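Local coordinates for SusD superfamily protein (Bacteroides vulgatus ATCC 8482, PDB 3JQ0) that probably binds glycans or other nutrients at the outer membrane, at residues W316-Y324 with Y334-F342. Numbering follows the deposited sequence. Where two conformers were deposited one is given.
Sequences WTTSLKAVY and YFGPITYKF
V323 O takes two backbone N-H groups, from F335 N at 2.9 Å and G336 N at 3.1 Å. The F335 bond uses a lone pair in the carbonyl plane; the G336 donor is tilted out of it. This is a classic beta bulge in the antiparallel hairpin of strands 320-326 and 332-339. Beside it, the edge of the Y334 ring meets the face of Y324 in a T-shaped stack, planes at 71°. Y334 OH bonds to R302 O. K321 and I338 form a hydrogen-bonded pair. K321 CB lies over the centre of the Y340 ring, 3.7 Å from its centroid, a CH-pi contact. With CG anti to the backbone N (chi1 -177°), the K321 chain runs along the ring, and K321 CD comes 3.6 Å from Y340 OH. Both side chains end at D289, K321 NZ by a salt bridge and Y340 OH by a hydrogen bond. A leucine in place of Y340 would probably leave K321 CB without its aromatic face and D289 without this hydroxyl. One water joins K341 NZ, salt-bridged to E445, to S319 OG, which also bonds R315 O. Backbone bonds thus zip the hairpin, the water bridges helix end and loop, and D289 and E445 link both to other parts of the chain.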
loop_
_atom_site.group_PDB
_atom_site.type_symbol
_atom_site.label_atom_id
_atom_site.label_comp_id
_atom_site.label_asym_id
_atom_site.label_seq_id
_atom_site.Cartn_x
_atom_site.Cartn_y
_atom_site.Cartn_z
ATOM N N TRP A 316 1.413 -13.960 10.182
ATOM C CA TRP A 316 1.260 -13.440 11.532
ATOM C C TRP A 316 2.588 -12.988 12.130
ATOM O O TRP A 316 2.783 -11.802 12.423
ATOM C CB TRP A 316 0.597 -14.500 12.400
ATOM C CG TRP A 316 0.253 -14.141 13.794
ATOM C CD1 TRP A 316 0.427 -12.942 14.403
ATOM C CD2 TRP A 316 -0.339 -15.025 14.750
ATOM N NE1 TRP A 316 -0.041 -13.032 15.700
ATOM C CE2 TRP A 316 -0.524 -14.287 15.931
ATOM C CE3 TRP A 316 -0.783 -16.328 14.703
ATOM C CZ2 TRP A 316 -1.120 -14.828 17.060
ATOM C CZ3 TRP A 316 -1.374 -16.856 15.818
ATOM C CH2 TRP A 316 -1.532 -16.132 16.992
ATOM N N THR A 317 3.518 -13.932 12.294
ATOM C CA THR A 317 4.780 -13.626 12.969
ATOM C C THR A 317 5.824 -13.068 12.018
ATOM O O THR A 317 6.874 -12.614 12.467
ATOM C CB THR A 317 5.284 -14.847 13.686
ATOM O OG1 THR A 317 5.407 -15.912 12.763
ATOM C CG2 THR A 317 4.343 -15.245 14.821
ATOM N N THR A 318 5.536 -13.048 10.719
ATOM C CA THR A 318 6.370 -12.298 9.774
ATOM C C THR A 318 5.976 -10.808 9.826
ATOM O O THR A 318 6.843 -9.923 9.777
ATOM C CB THR A 318 6.268 -12.892 8.361
ATOM O OG1 THR A 318 6.869 -14.179 8.361
ATOM C CG2 THR A 318 6.930 -12.008 7.329
ATOM N N SER A 319 4.683 -10.513 9.925
ATOM C CA SER A 319 4.210 -9.131 9.938
ATOM C C SER A 319 4.400 -8.418 11.249
ATOM O O SER A 319 4.654 -7.208 11.274
ATOM C CB SER A 319 2.715 -9.089 9.587
ATOM O OG SER A 319 2.466 -9.583 8.264
ATOM N N LEU A 320 4.258 -9.171 12.360
ATOM C CA LEU A 320 4.286 -8.624 13.718
ATOM C C LEU A 320 5.141 -9.482 14.590
ATOM O O LEU A 320 5.144 -10.710 14.445
ATOM C CB LEU A 320 2.878 -8.601 14.310
ATOM C CG LEU A 320 1.842 -7.769 13.601
ATOM C CD1 LEU A 320 0.431 -7.997 14.169
ATOM C CD2 LEU A 320 2.209 -6.300 13.587
ATOM N N LYS A 321 5.769 -8.865 15.590
ATOM C CA LYS A 321 6.390 -9.621 16.684
ATOM C C LYS A 321 5.801 -9.153 17.998
ATOM O O LYS A 321 5.707 -7.956 18.263
ATOM C CB LYS A 321 7.917 -9.531 16.711
ATOM C CG LYS A 321 8.523 -10.402 17.828
ATOM C CD LYS A 321 10.027 -10.638 17.677
ATOM C CE LYS A 321 10.574 -11.752 18.591
ATOM N NZ LYS A 321 11.643 -12.531 17.899
ATOM N N ALA A 322 5.435 -10.114 18.836
ATOM C CA ALA A 322 4.977 -9.812 20.189
ATOM C C ALA A 322 6.183 -9.605 21.088
ATOM O O ALA A 322 7.067 -10.471 21.171
ATOM C CB ALA A 322 4.103 -10.975 20.710
ATOM N N VAL A 323 6.159 -8.520 21.839
ATOM C CA VAL A 323 7.093 -8.323 22.930
ATOM C C VAL A 323 6.344 -8.371 24.266
ATOM O O VAL A 323 5.149 -8.092 24.351
ATOM C CB VAL A 323 7.929 -7.032 22.771
ATOM C CG1 VAL A 323 8.748 -7.064 21.471
ATOM C CG2 VAL A 323 7.105 -5.748 22.854
ATOM N N TYR A 324 7.090 -8.804 25.252
ATOM C CA TYR A 324 6.631 -9.100 26.587
ATOM C C TYR A 324 7.469 -8.299 27.563
ATOM O O TYR A 324 8.502 -7.696 27.235
ATOM C CB TYR A 324 6.747 -10.632 26.872
ATOM C CG TYR A 324 5.929 -11.474 25.943
ATOM C CD1 TYR A 324 6.331 -11.696 24.624
ATOM C CD2 TYR A 324 4.745 -12.058 26.376
ATOM C CE1 TYR A 324 5.568 -12.443 23.760
ATOM C CE2 TYR A 324 3.976 -12.812 25.505
ATOM C CZ TYR A 324 4.361 -12.971 24.192
ATOM O OH TYR A 324 3.594 -13.725 23.306
ATOM N N TYR A 334 2.359 -10.309 28.148
ATOM C CA TYR A 334 2.322 -9.694 26.846
ATOM C C TYR A 334 2.246 -8.185 26.994
ATOM O O TYR A 334 1.444 -7.681 27.786
ATOM C CB TYR A 334 1.104 -10.197 26.090
ATOM C CG TYR A 334 0.816 -9.480 24.789
ATOM C CD1 TYR A 334 1.703 -9.546 23.713
ATOM C CD2 TYR A 334 -0.317 -8.729 24.617
ATOM C CE1 TYR A 334 1.438 -8.863 22.518
ATOM C CE2 TYR A 334 -0.580 -8.049 23.464
ATOM C CZ TYR A 334 0.294 -8.141 22.393
ATOM O OH TYR A 334 0.057 -7.480 21.210
ATOM N N PHE A 335 3.077 -7.477 26.247
ATOM C CA PHE A 335 3.158 -6.026 26.341
ATOM C C PHE A 335 2.594 -5.370 25.074
ATOM O O PHE A 335 1.775 -4.453 25.155
ATOM C CB PHE A 335 4.568 -5.601 26.691
ATOM C CG PHE A 335 4.689 -4.117 27.031
ATOM C CD1 PHE A 335 4.014 -3.576 28.118
ATOM C CD2 PHE A 335 5.477 -3.273 26.266
ATOM C CE1 PHE A 335 4.131 -2.197 28.382
ATOM C CE2 PHE A 335 5.619 -1.941 26.566
ATOM C CZ PHE A 335 4.938 -1.407 27.608
ATOM N N GLY A 336 3.017 -5.818 23.903
ATOM C CA GLY A 336 2.439 -5.321 22.683
ATOM C C GLY A 336 3.187 -5.829 21.480
ATOM O O GLY A 336 4.208 -6.513 21.595
ATOM N N PRO A 337 2.727 -5.409 20.294
ATOM C CA PRO A 337 3.357 -5.839 19.033
ATOM C C PRO A 337 4.308 -4.786 18.506
ATOM O O PRO A 337 4.105 -3.566 18.728
ATOM C CB PRO A 337 2.144 -6.005 18.108
ATOM C CG PRO A 337 1.249 -4.896 18.542
ATOM C CD PRO A 337 1.429 -4.735 20.025
ATOM N N ILE A 338 5.314 -5.240 17.764
ATOM C CA ILE A 338 6.192 -4.377 16.979
ATOM C C ILE A 338 6.033 -4.729 15.496
ATOM O O ILE A 338 5.777 -5.873 15.103
ATOM C CB ILE A 338 7.676 -4.417 17.412
ATOM C CG1 ILE A 338 8.255 -5.812 17.234
ATOM C CG2 ILE A 338 7.830 -3.930 18.837
ATOM C CD1 ILE A 338 9.806 -5.887 17.349
ATOM N N THR A 339 6.150 -3.682 14.689
ATOM C CA THR A 339 6.136 -3.787 13.230
ATOM C C THR A 339 7.288 -4.647 12.754
ATOM O O THR A 339 8.434 -4.384 13.091
ATOM C CB THR A 339 6.287 -2.387 12.639
ATOM O OG1 THR A 339 5.334 -1.511 13.211
ATOM C CG2 THR A 339 6.191 -2.411 11.124
ATOM N N TYR A 340 7.005 -5.672 11.940
ATOM C CA TYR A 340 8.036 -6.695 11.688
ATOM C C TYR A 340 8.177 -7.087 10.213
ATOM O O TYR A 340 9.115 -7.784 9.900
ATOM C CB TYR A 340 7.743 -7.940 12.554
ATOM C CG TYR A 340 8.967 -8.664 13.084
ATOM C CD1 TYR A 340 9.873 -8.031 13.913
ATOM C CD2 TYR A 340 9.124 -10.018 12.830
ATOM C CE1 TYR A 340 10.950 -8.731 14.430
ATOM C CE2 TYR A 340 10.185 -10.715 13.372
ATOM C CZ TYR A 340 11.074 -10.067 14.167
ATOM O OH TYR A 340 12.145 -10.783 14.725
ATOM N N LYS A 341 7.318 -6.602 9.317
ATOM C CA LYS A 341 7.347 -7.110 7.946
ATOM C C LYS A 341 8.631 -6.814 7.196
ATOM O O LYS A 341 9.113 -7.615 6.436
ATOM C CB LYS A 341 6.163 -6.526 7.167
ATOM C CG LYS A 341 6.163 -6.901 5.678
ATOM C CD LYS A 341 4.863 -6.471 4.984
ATOM C CE LYS A 341 3.734 -7.484 5.192
ATOM N NZ LYS A 341 2.444 -7.006 4.597
ATOM N N PHE A 342 9.118 -5.571 7.329
ATOM C CA PHE A 342 10.312 -5.114 6.623
ATOM C C PHE A 342 11.499 -5.201 7.573
ATOM O O PHE A 342 11.598 -4.473 8.562
ATOM C CB PHE A 342 10.094 -3.733 6.018
ATOM C CG PHE A 342 8.965 -3.720 5.001
ATOM C CD1 PHE A 342 9.158 -4.194 3.728
ATOM C CD2 PHE A 342 7.694 -3.263 5.329
ATOM C CE1 PHE A 342 8.156 -4.190 2.791
ATOM C CE2 PHE A 342 6.685 -3.269 4.384
ATOM C CZ PHE A 342 6.922 -3.731 3.120
HETATM O O HOH W 1 0.696 -8.571 6.289
#